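Local coordinates for putative lipase (Bacteroides thetaiotaomicron VPI-5482, PDB 3BZW) that belongs to the GDSL-like SGNH-hydrolase family and probably hydrolyses ester bonds in lipids, perhaps those of lysophospholipids, at the interface of chains A and B. Sequence-based numbering; all coordinates share one arbitrary frame. Chains: chain A/B, Putative lipase.

Contact 1: the interface of chains A and B. Residues chain A 116, 118-119, 131, 133; chain B 183, 187.
B:Tyr187 pushes its ring between two side chains of the A-chain hairpin, A:Val118 of strand 111-122 and A:Lys133 of strand 127-136. CG2 of A:Val118, anti to the backbone N, sits 3.7 Å from B:Tyr187 CZ and covers one face near the rim. Against the opposite face lies the aliphatic chain of A:Lys133: its CG is in CH-pi contact, and CD follows 3.6 Å from B:Tyr187 CZ. CG of A:Lys133 is also anti to its backbone N (chi1 -171°), which carries the chain obliquely over that face toward the phenol end before it bends at chi4. CB of A:Arg131 and CB of A:Glu116 graze the CD1-CE1 side more distantly. B:Pro183 extends the apolar patch, its CG 4.0 Å from A:Val118 CG2. An alanine in place of B:Tyr187 would probably open a gap between A:Val118 and A:Lys133 and leave both without the ring they pack on. At the rim, CG of B:Pro183 packs 3.5 Å from the backbone O of A:Leu119, and the phenol OH of B:Tyr187 lies beside CE of A:Lys133; no hydrogen bond crosses this patch. The site gives the hairpin an apolar grip on a loop of the neighbouring subunit, and may help hold the deposited assembly together.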
ATOM      1  N   GLU A 116     -24.457  15.075 -19.928  1.00 14.47           N
ATOM      2  CA  GLU A 116     -25.633  15.095 -20.787  1.00 14.17           C
ATOM      3  C   GLU A 116     -26.894  15.295 -19.959  1.00 14.55           C
ATOM      4  O   GLU A 116     -26.915  15.014 -18.760  1.00 13.17           O
ATOM      5  CB  GLU A 116     -25.766  13.773 -21.549  1.00 16.80           C
ATOM      6  CG  GLU A 116     -24.716  13.506 -22.617  1.00 19.64           C
ATOM      7  CD  GLU A 116     -24.810  14.467 -23.786  1.00 22.95           C
ATOM      8  OE1 GLU A 116     -25.942  14.847 -24.155  1.00 25.04           O
ATOM      9  OE2 GLU A 116     -23.753  14.829 -24.345  1.00 23.06           O
ATOM     10  N   VAL A 118     -30.674  14.163 -19.297  1.00 12.10           N
ATOM     11  CA  VAL A 118     -31.465  12.960 -19.521  1.00 11.21           C
ATOM     12  C   VAL A 118     -32.649  12.891 -18.561  1.00 10.96           C
ATOM     13  O   VAL A 118     -32.563  13.348 -17.422  1.00 10.83           O
ATOM     14  CB  VAL A 118     -30.591  11.680 -19.343  1.00 11.93           C
ATOM     15  CG1 VAL A 118     -30.164  11.528 -17.887  1.00 11.39           C
ATOM     16  CG2 VAL A 118     -31.356  10.448 -19.810  1.00  9.53           C
ATOM     17  N   LEU A 119     -33.758  12.326 -19.030  1.00 10.79           N
ATOM     18  CA  LEU A 119     -34.941  12.179 -18.189  1.00 11.10           C
ATOM     19  C   LEU A 119     -34.713  11.054 -17.193  1.00 10.55           C
ATOM     20  O   LEU A 119     -34.268   9.967 -17.558  1.00 10.85           O
ATOM     21  CB  LEU A 119     -36.181  11.853 -19.025  1.00 12.22           C
ATOM     22  CG  LEU A 119     -36.853  13.010 -19.763  1.00 14.89           C
ATOM     23  CD1 LEU A 119     -37.973  12.492 -20.656  1.00 14.63           C
ATOM     24  CD2 LEU A 119     -37.378  14.016 -18.747  1.00 15.68           C
ATOM     25  N   ARG A 131     -26.281  14.026 -16.114  1.00 10.78           N
ATOM     26  CA  ARG A 131     -25.556  12.795 -15.820  1.00  8.62           C
ATOM     27  C   ARG A 131     -24.437  12.585 -16.827  1.00  8.91           C
ATOM     28  O   ARG A 131     -24.599  12.867 -18.016  1.00  9.08           O
ATOM     29  CB  ARG A 131     -26.507  11.593 -15.873  1.00  9.13           C
ATOM     30  CG  ARG A 131     -27.627  11.613 -14.849  1.00  8.75           C
ATOM     31  CD  ARG A 131     -27.142  11.194 -13.468  1.00  9.16           C
ATOM     32  NE  ARG A 131     -28.238  11.140 -12.505  1.00 10.66           N
ATOM     33  CZ  ARG A 131     -28.747  12.194 -11.873  1.00 11.63           C
ATOM     34  NH1 ARG A 131     -28.260  13.408 -12.088  1.00 11.69           N
ATOM     35  NH2 ARG A 131     -29.756  12.032 -11.028  1.00 12.53           N
ATOM     36  N   LYS A 133     -22.426  10.757 -19.425  1.00  8.16           N
ATOM     37  CA  LYS A 133     -22.774   9.680 -20.345  1.00  8.16           C
ATOM     38  C   LYS A 133     -21.529   9.260 -21.110  1.00  8.11           C
ATOM     39  O   LYS A 133     -20.731  10.107 -21.521  1.00  8.25           O
ATOM     40  CB  LYS A 133     -23.838  10.148 -21.343  1.00  7.45           C
ATOM     41  CG  LYS A 133     -24.417   9.033 -22.216  1.00  7.47           C
ATOM     42  CD  LYS A 133     -25.257   9.594 -23.359  1.00  9.39           C
ATOM     43  CE  LYS A 133     -26.138   8.517 -24.002  1.00  8.46           C
ATOM     44  NZ  LYS A 133     -25.358   7.372 -24.548  1.00 11.07           N
TER
ATOM     45  N   PRO B 183     -32.485   5.610 -16.909  1.00  7.26           N
ATOM     46  CA  PRO B 183     -31.629   5.740 -18.094  1.00  7.12           C
ATOM     47  C   PRO B 183     -30.809   4.470 -18.304  1.00  6.28           C
ATOM     48  O   PRO B 183     -30.592   3.715 -17.358  1.00  6.56           O
ATOM     49  CB  PRO B 183     -30.746   6.937 -17.752  1.00  7.46           C
ATOM     50  CG  PRO B 183     -31.630   7.768 -16.880  1.00  6.83           C
ATOM     51  CD  PRO B 183     -32.237   6.719 -15.969  1.00  8.04           C
ATOM     52  N   TYR B 187     -25.109   5.775 -18.770  1.00  7.14           N
ATOM     53  CA  TYR B 187     -25.213   6.921 -17.861  1.00  7.31           C
ATOM     54  C   TYR B 187     -24.829   6.538 -16.437  1.00  6.05           C
ATOM     55  O   TYR B 187     -25.102   5.423 -15.994  1.00  7.52           O
ATOM     56  CB  TYR B 187     -26.656   7.441 -17.805  1.00  7.17           C
ATOM     57  CG  TYR B 187     -27.188   8.061 -19.077  1.00  9.00           C
ATOM     58  CD1 TYR B 187     -26.916   9.393 -19.396  1.00 10.05           C
ATOM     59  CD2 TYR B 187     -27.980   7.322 -19.953  1.00  9.40           C
ATOM     60  CE1 TYR B 187     -27.429   9.974 -20.559  1.00 10.04           C
ATOM     61  CE2 TYR B 187     -28.493   7.891 -21.118  1.00 10.74           C
ATOM     62  CZ  TYR B 187     -28.215   9.215 -21.413  1.00 11.03           C
ATOM     63  OH  TYR B 187     -28.728   9.780 -22.559  1.00  9.84           O
TER

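Contact 2: the interface of chains A and B. Residues chain A 206-207, 209-210; chain B 170, 199-200, 203, 215, 217-218.
The imidazole of B:His170 meets A:Asn207 edge-on, with the backbone carbonyl carbon of A:Asn207 in the ring plane and the backbone O of B:Asn217 also at the edge. NE2 of B:His170 donates to A:Asn207 O at 2.6 Å, a bent bond (120° at H), while CD2 packs 3.6 Å from CA of A:Gly210. CG of A:Asn207 stands anti to the carbonyl carbon (chi1 -74°), pointing the amide at chain B. This amide is turned 72° from that of B:Gln200, whose NE2 comes from above the carbonyl plane to A:Asn207 OD1 at 3.1 Å. B:Lys203 NZ reaches A:Asn207 OD1 as well, in the carbonyl plane on a lone pair, at 2.9 Å. ND2 of A:Asn207 gives hydrogen bonds to B:Asp215 OD2 (2.8 Å), met on its syn side, and to B:Asn217 OD1 (3.1 Å). These bonds grip both ends of the amide and fix its rotation. B:Lys203 NZ also forms a salt bridge to B:Asp215 OD2, which probably helps to position both residues and may strengthen the amide's polarisation. A water links A:Asn207 O to B:Asn217 OD1. The asparagine thus projects from near the C-terminal end of A-chain helix 195-210 into a polar socket formed by the same helix of chain B, helix 216-219 and the loops bearing B:His170 and B:Asp215.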
ATOM      1  N   GLY A 206     -14.869  -8.600 -21.321  1.00  5.72           N
ATOM      2  CA  GLY A 206     -15.901  -9.483 -20.804  1.00  5.90           C
ATOM      3  C   GLY A 206     -17.012  -8.724 -20.092  1.00  7.33           C
ATOM      4  O   GLY A 206     -18.190  -8.918 -20.394  1.00  6.88           O
ATOM      5  N   ASN A 207     -16.643  -7.865 -19.144  1.00  5.91           N
ATOM      6  CA  ASN A 207     -17.625  -7.074 -18.403  1.00  6.88           C
ATOM      7  C   ASN A 207     -18.072  -5.846 -19.184  1.00  6.41           C
ATOM      8  O   ASN A 207     -19.237  -5.455 -19.126  1.00  6.97           O
ATOM      9  CB  ASN A 207     -17.052  -6.628 -17.052  1.00  6.98           C
ATOM     10  CG  ASN A 207     -16.986  -7.755 -16.046  1.00  8.97           C
ATOM     11  OD1 ASN A 207     -15.959  -7.963 -15.401  1.00  9.63           O
ATOM     12  ND2 ASN A 207     -18.089  -8.482 -15.894  1.00  8.63           N
ATOM     13  N   TRP A 209     -18.467  -5.472 -22.396  1.00  5.45           N
ATOM     14  CA  TRP A 209     -19.446  -5.831 -23.423  1.00  6.51           C
ATOM     15  C   TRP A 209     -20.429  -6.951 -23.091  1.00  6.76           C
ATOM     16  O   TRP A 209     -21.407  -7.153 -23.818  1.00  6.88           O
ATOM     17  CB  TRP A 209     -18.723  -6.166 -24.731  1.00  6.30           C
ATOM     18  CG  TRP A 209     -18.197  -4.952 -25.420  1.00  7.04           C
ATOM     19  CD1 TRP A 209     -16.929  -4.449 -25.353  1.00  5.63           C
ATOM     20  CD2 TRP A 209     -18.952  -4.039 -26.221  1.00  6.69           C
ATOM     21  NE1 TRP A 209     -16.850  -3.273 -26.064  1.00  7.70           N
ATOM     22  CE2 TRP A 209     -18.080  -2.999 -26.605  1.00  8.41           C
ATOM     23  CE3 TRP A 209     -20.288  -3.997 -26.649  1.00  9.53           C
ATOM     24  CZ2 TRP A 209     -18.499  -1.923 -27.400  1.00  8.24           C
ATOM     25  CZ3 TRP A 209     -20.704  -2.931 -27.436  1.00  9.88           C
ATOM     26  CH2 TRP A 209     -19.810  -1.907 -27.804  1.00  9.34           C
ATOM     27  N   GLY A 210     -20.186  -7.669 -22.000  1.00  5.09           N
ATOM     28  CA  GLY A 210     -21.072  -8.760 -21.640  1.00  5.18           C
ATOM     29  C   GLY A 210     -20.809  -9.956 -22.536  1.00  5.60           C
ATOM     30  O   GLY A 210     -21.651 -10.356 -23.333  1.00  4.24           O
TER
ATOM     31  N   HIS B 170     -26.120  -6.770 -17.682  1.00  6.80           N
ATOM     32  CA  HIS B 170     -26.029  -5.502 -18.383  1.00  5.08           C
ATOM     33  C   HIS B 170     -27.466  -5.006 -18.480  1.00  6.26           C
ATOM     34  O   HIS B 170     -28.401  -5.804 -18.480  1.00  4.23           O
ATOM     35  CB  HIS B 170     -25.419  -5.711 -19.764  1.00  5.61           C
ATOM     36  CG  HIS B 170     -23.924  -5.682 -19.758  1.00  6.87           C
ATOM     37  ND1 HIS B 170     -23.206  -4.537 -20.027  1.00  5.61           N
ATOM     38  CD2 HIS B 170     -23.014  -6.638 -19.457  1.00  6.28           C
ATOM     39  CE1 HIS B 170     -21.916  -4.790 -19.892  1.00  7.10           C
ATOM     40  NE2 HIS B 170     -21.772  -6.057 -19.546  1.00  5.52           N
ATOM     41  N   VAL B 199     -21.025  -4.048 -10.166  1.00  6.77           N
ATOM     42  CA  VAL B 199     -20.672  -5.374 -10.655  1.00  6.41           C
ATOM     43  C   VAL B 199     -19.333  -5.767 -10.030  1.00  7.78           C
ATOM     44  O   VAL B 199     -19.197  -6.841  -9.430  1.00  7.68           O
ATOM     45  CB  VAL B 199     -20.503  -5.375 -12.189  1.00  6.59           C
ATOM     46  CG1 VAL B 199     -19.804  -6.651 -12.642  1.00  7.30           C
ATOM     47  CG2 VAL B 199     -21.861  -5.248 -12.858  1.00  7.36           C
ATOM     48  N   GLN B 200     -18.352  -4.880 -10.167  1.00  5.83           N
ATOM     49  CA  GLN B 200     -17.011  -5.128  -9.651  1.00  6.70           C
ATOM     50  C   GLN B 200     -16.934  -5.307  -8.141  1.00  5.68           C
ATOM     51  O   GLN B 200     -16.110  -6.082  -7.656  1.00  5.71           O
ATOM     52  CB  GLN B 200     -16.055  -4.011 -10.092  1.00  7.13           C
ATOM     53  CG  GLN B 200     -15.821  -3.929 -11.600  1.00  7.21           C
ATOM     54  CD  GLN B 200     -15.396  -5.256 -12.217  1.00  8.66           C
ATOM     55  OE1 GLN B 200     -14.521  -5.947 -11.695  1.00 10.08           O
ATOM     56  NE2 GLN B 200     -16.009  -5.607 -13.341  1.00  9.62           N
ATOM     57  N   LYS B 203     -17.598  -8.842  -7.503  1.00  5.13           N
ATOM     58  CA  LYS B 203     -16.476  -9.688  -7.909  1.00  4.03           C
ATOM     59  C   LYS B 203     -15.366  -9.615  -6.859  1.00  5.03           C
ATOM     60  O   LYS B 203     -14.767 -10.632  -6.496  1.00  3.54           O
ATOM     61  CB  LYS B 203     -15.938  -9.252  -9.278  1.00  3.48           C
ATOM     62  CG  LYS B 203     -16.963  -9.355 -10.401  1.00  7.59           C
ATOM     63  CD  LYS B 203     -16.349  -9.076 -11.771  1.00  6.59           C
ATOM     64  CE  LYS B 203     -15.352 -10.156 -12.171  1.00  8.52           C
ATOM     65  NZ  LYS B 203     -14.773  -9.898 -13.522  1.00  8.44           N
ATOM     66  N   ASP B 215     -19.486 -14.609 -12.633  1.00  6.91           N
ATOM     67  CA  ASP B 215     -19.632 -13.330 -13.315  1.00  7.77           C
ATOM     68  C   ASP B 215     -20.693 -13.375 -14.408  1.00  8.27           C
ATOM     69  O   ASP B 215     -20.390 -13.310 -15.600  1.00  6.24           O
ATOM     70  CB  ASP B 215     -18.293 -12.882 -13.900  1.00  7.24           C
ATOM     71  CG  ASP B 215     -18.286 -11.414 -14.258  1.00  8.40           C
ATOM     72  OD1 ASP B 215     -19.295 -10.728 -13.976  1.00  7.36           O
ATOM     73  OD2 ASP B 215     -17.272 -10.944 -14.815  1.00  8.92           O
ATOM     74  N   ASN B 217     -22.656 -11.211 -15.336  1.00  6.41           N
ATOM     75  CA  ASN B 217     -22.619 -10.007 -16.156  1.00  7.04           C
ATOM     76  C   ASN B 217     -21.926 -10.289 -17.490  1.00  7.49           C
ATOM     77  O   ASN B 217     -22.352  -9.811 -18.545  1.00  6.34           O
ATOM     78  CB  ASN B 217     -21.894  -8.881 -15.394  1.00  6.93           C
ATOM     79  CG  ASN B 217     -21.767  -7.604 -16.209  1.00  8.32           C
ATOM     80  OD1 ASN B 217     -20.799  -7.416 -16.948  1.00  8.39           O
ATOM     81  ND2 ASN B 217     -22.756  -6.722 -16.087  1.00  4.94           N
ATOM     82  N   ALA B 218     -20.868 -11.090 -17.445  1.00  6.22           N
ATOM     83  CA  ALA B 218     -20.129 -11.427 -18.654  1.00  6.18           C
ATOM     84  C   ALA B 218     -20.535 -12.748 -19.304  1.00  7.02           C
ATOM     85  O   ALA B 218     -20.835 -12.787 -20.496  1.00  5.96           O
ATOM     86  CB  ALA B 218     -18.620 -11.447 -18.352  1.00  6.08           C
TER
HETATM   87  O   HOH W   1     -19.883  -4.714 -16.054  1.00  9.11           O

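Contact 3: the interface of chains A and B. Residues chain A 113, 131-134; chain B 186-189, 194.
Strand 127-136 of chain A runs antiparallel to the B-chain loop segment 186-188, while strand 111-122 adds A:Glu113 and a further loop residue, B:Tyr194, packs beside them. Backbone hydrogen bonds join A:Arg134 N to B:Ser186 O (2.8 Å) and B:Gln188 N to A:Lys132 O (3.1 Å), flanking the bridge between A:Lys133 and B:Tyr187. The guanidinium of A:Arg134 stacks almost parallel on the B:Tyr194 ring, their planes 3° apart, with NH1 3.8 Å from the ring centroid in a cation-pi contact. CG of A:Arg134 stands between the backbone N and carbonyl carbon (chi1 64°), and the chain extends from there to NE, sliding past the tyrosine in the opposite direction. CG of B:Gln188 covers the ring's other face, so B:Tyr194 is sandwiched. B:Tyr194 OH donates at 2.6 Å to A:Glu113 OE1, which accepts through its anti lone pair; this should help to restrain the ring. NZ of A:Lys133 donates to the B:Ser186 hydroxyl OG at 2.9 Å. A water bridges A:Lys132 N to OE1 of B:Gln188, whose amide carbon packs against A:Lys132 CB. The site docks the A-chain hairpin on its neighbour by backbone pairing and side-chain stacking, and may contribute to assembly.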
ATOM      1  N   GLU A 113     -16.460  10.532 -22.785  1.00  9.33           N
ATOM      2  CA  GLU A 113     -17.528  10.896 -21.852  1.00 11.50           C
ATOM      3  C   GLU A 113     -17.831  12.383 -21.887  1.00 12.12           C
ATOM      4  O   GLU A 113     -16.971  13.193 -22.218  1.00 12.71           O
ATOM      5  CB  GLU A 113     -17.144  10.541 -20.412  1.00 12.78           C
ATOM      6  CG  GLU A 113     -16.730   9.104 -20.167  1.00 16.01           C
ATOM      7  CD  GLU A 113     -16.135   8.922 -18.778  1.00 18.56           C
ATOM      8  OE1 GLU A 113     -16.896   8.677 -17.811  1.00 15.51           O
ATOM      9  OE2 GLU A 113     -14.899   9.043 -18.653  1.00 19.64           O
ATOM     10  N   ARG A 131     -26.281  14.026 -16.114  1.00 10.78           N
ATOM     11  CA  ARG A 131     -25.556  12.795 -15.820  1.00  8.62           C
ATOM     12  C   ARG A 131     -24.437  12.585 -16.827  1.00  8.91           C
ATOM     13  O   ARG A 131     -24.599  12.867 -18.016  1.00  9.08           O
ATOM     14  CB  ARG A 131     -26.507  11.593 -15.873  1.00  9.13           C
ATOM     15  CG  ARG A 131     -27.627  11.613 -14.849  1.00  8.75           C
ATOM     16  CD  ARG A 131     -27.142  11.194 -13.468  1.00  9.16           C
ATOM     17  NE  ARG A 131     -28.238  11.140 -12.505  1.00 10.66           N
ATOM     18  CZ  ARG A 131     -28.747  12.194 -11.873  1.00 11.63           C
ATOM     19  NH1 ARG A 131     -28.260  13.408 -12.088  1.00 11.69           N
ATOM     20  NH2 ARG A 131     -29.756  12.032 -11.028  1.00 12.53           N
ATOM     21  N   LYS A 132     -23.293  12.098 -16.355  1.00  9.59           N
ATOM     22  CA  LYS A 132     -22.184  11.837 -17.258  1.00  9.65           C
ATOM     23  C   LYS A 132     -22.584  10.636 -18.110  1.00  9.83           C
ATOM     24  O   LYS A 132     -23.048   9.624 -17.581  1.00 10.10           O
ATOM     25  CB  LYS A 132     -20.909  11.525 -16.468  1.00 12.57           C
ATOM     26  CG  LYS A 132     -19.690  11.274 -17.349  1.00 16.64           C
ATOM     27  CD  LYS A 132     -18.440  10.982 -16.528  1.00 19.12           C
ATOM     28  CE  LYS A 132     -18.017  12.185 -15.698  1.00 23.11           C
ATOM     29  NZ  LYS A 132     -16.723  11.934 -14.997  1.00 23.45           N
ATOM     30  N   LYS A 133     -22.426  10.757 -19.425  1.00  8.16           N
ATOM     31  CA  LYS A 133     -22.774   9.680 -20.345  1.00  8.16           C
ATOM     32  C   LYS A 133     -21.529   9.260 -21.110  1.00  8.11           C
ATOM     33  O   LYS A 133     -20.731  10.107 -21.521  1.00  8.25           O
ATOM     34  CB  LYS A 133     -23.838  10.148 -21.343  1.00  7.45           C
ATOM     35  CG  LYS A 133     -24.417   9.033 -22.216  1.00  7.47           C
ATOM     36  CD  LYS A 133     -25.257   9.594 -23.359  1.00  9.39           C
ATOM     37  CE  LYS A 133     -26.138   8.517 -24.002  1.00  8.46           C
ATOM     38  NZ  LYS A 133     -25.358   7.372 -24.548  1.00 11.07           N
ATOM     39  N   ARG A 134     -21.360   7.955 -21.297  1.00  7.40           N
ATOM     40  CA  ARG A 134     -20.204   7.445 -22.023  1.00  7.16           C
ATOM     41  C   ARG A 134     -20.626   6.876 -23.374  1.00  8.17           C
ATOM     42  O   ARG A 134     -21.732   6.347 -23.525  1.00  7.38           O
ATOM     43  CB  ARG A 134     -19.485   6.370 -21.200  1.00  7.77           C
ATOM     44  CG  ARG A 134     -20.307   5.116 -20.947  1.00  8.91           C
ATOM     45  CD  ARG A 134     -19.590   4.191 -19.972  1.00  9.09           C
ATOM     46  NE  ARG A 134     -20.441   3.082 -19.549  1.00  6.44           N
ATOM     47  CZ  ARG A 134     -20.120   2.222 -18.588  1.00  7.03           C
ATOM     48  NH1 ARG A 134     -18.963   2.341 -17.949  1.00  7.76           N
ATOM     49  NH2 ARG A 134     -20.960   1.245 -18.258  1.00  7.41           N
TER
ATOM     50  N   SER B 186     -25.255   3.571 -20.043  1.00  7.02           N
ATOM     51  CA  SER B 186     -24.185   4.414 -20.563  1.00  6.86           C
ATOM     52  C   SER B 186     -24.155   5.678 -19.699  1.00  7.18           C
ATOM     53  O   SER B 186     -23.287   6.535 -19.862  1.00  6.85           O
ATOM     54  CB  SER B 186     -24.421   4.784 -22.039  1.00  7.42           C
ATOM     55  OG  SER B 186     -25.466   5.732 -22.193  1.00  7.10           O
ATOM     56  N   TYR B 187     -25.109   5.775 -18.770  1.00  7.14           N
ATOM     57  CA  TYR B 187     -25.213   6.921 -17.861  1.00  7.31           C
ATOM     58  C   TYR B 187     -24.829   6.538 -16.437  1.00  6.05           C
ATOM     59  O   TYR B 187     -25.102   5.423 -15.994  1.00  7.52           O
ATOM     60  CB  TYR B 187     -26.656   7.441 -17.805  1.00  7.17           C
ATOM     61  CG  TYR B 187     -27.188   8.061 -19.077  1.00  9.00           C
ATOM     62  CD1 TYR B 187     -26.916   9.393 -19.396  1.00 10.05           C
ATOM     63  CD2 TYR B 187     -27.980   7.322 -19.953  1.00  9.40           C
ATOM     64  CE1 TYR B 187     -27.429   9.974 -20.559  1.00 10.04           C
ATOM     65  CE2 TYR B 187     -28.493   7.891 -21.118  1.00 10.74           C
ATOM     66  CZ  TYR B 187     -28.215   9.215 -21.413  1.00 11.03           C
ATOM     67  OH  TYR B 187     -28.728   9.780 -22.559  1.00  9.84           O
ATOM     68  N   GLN B 188     -24.207   7.463 -15.712  1.00  5.40           N
ATOM     69  CA  GLN B 188     -23.879   7.197 -14.320  1.00  5.98           C
ATOM     70  C   GLN B 188     -25.196   7.435 -13.589  1.00  5.74           C
ATOM     71  O   GLN B 188     -26.097   8.100 -14.119  1.00  5.90           O
ATOM     72  CB  GLN B 188     -22.832   8.176 -13.774  1.00  7.19           C
ATOM     73  CG  GLN B 188     -21.472   8.150 -14.454  1.00  7.87           C
ATOM     74  CD  GLN B 188     -20.449   8.995 -13.712  1.00  9.20           C
ATOM     75  OE1 GLN B 188     -20.776  10.056 -13.184  1.00  7.70           O
ATOM     76  NE2 GLN B 188     -19.203   8.531 -13.680  1.00  9.61           N
ATOM     77  N   ASN B 189     -25.316   6.897 -12.382  1.00  6.10           N
ATOM     78  CA  ASN B 189     -26.532   7.090 -11.602  1.00  5.68           C
ATOM     79  C   ASN B 189     -26.469   8.422 -10.867  1.00  6.47           C
ATOM     80  O   ASN B 189     -25.629   9.273 -11.171  1.00  6.84           O
ATOM     81  CB  ASN B 189     -26.720   5.949 -10.592  1.00  5.35           C
ATOM     82  CG  ASN B 189     -25.542   5.801  -9.649  1.00  5.04           C
ATOM     83  OD1 ASN B 189     -24.703   6.695  -9.538  1.00  7.41           O
ATOM     84  ND2 ASN B 189     -25.480   4.673  -8.952  1.00  5.21           N
ATOM     85  N   TYR B 194     -21.163   4.304 -12.523  1.00  6.64           N
ATOM     86  CA  TYR B 194     -21.689   3.516 -13.633  1.00  5.90           C
ATOM     87  C   TYR B 194     -22.067   2.169 -13.024  1.00  6.23           C
ATOM     88  O   TYR B 194     -21.624   1.841 -11.923  1.00  5.64           O
ATOM     89  CB  TYR B 194     -20.625   3.286 -14.716  1.00  5.72           C
ATOM     90  CG  TYR B 194     -20.292   4.496 -15.554  1.00  6.71           C
ATOM     91  CD1 TYR B 194     -19.057   5.132 -15.433  1.00  6.79           C
ATOM     92  CD2 TYR B 194     -21.205   4.998 -16.482  1.00  8.09           C
ATOM     93  CE1 TYR B 194     -18.737   6.241 -16.222  1.00  8.42           C
ATOM     94  CE2 TYR B 194     -20.897   6.097 -17.273  1.00  7.41           C
ATOM     95  CZ  TYR B 194     -19.660   6.714 -17.139  1.00  8.46           C
ATOM     96  OH  TYR B 194     -19.351   7.790 -17.935  1.00  8.20           O
TER
HETATM   97  O   HOH W   2     -22.769  11.781 -13.507  1.00 10.97           O

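Contacts 1 and 3 are adjoining parts of one docking surface: the centres of their C-alpha atoms lie about 6 Å apart, and they share A:Arg131, A:Lys133 and B:Tyr187. Strands 111-122 and 127-136 of chain A supply both. On chain A, contact 2 uses a different element, helix 195-210, and the centre of its C-alpha atoms lies about 21 Å from that of contact 1 and 17 Å from that of contact 3; on chain B, helix 195-210 follows directly on B:Tyr194 of contact 3. Two such footholds would probably limit rocking between subunits of the six-copy deposited assembly, although the structure alone does not show its role in solution.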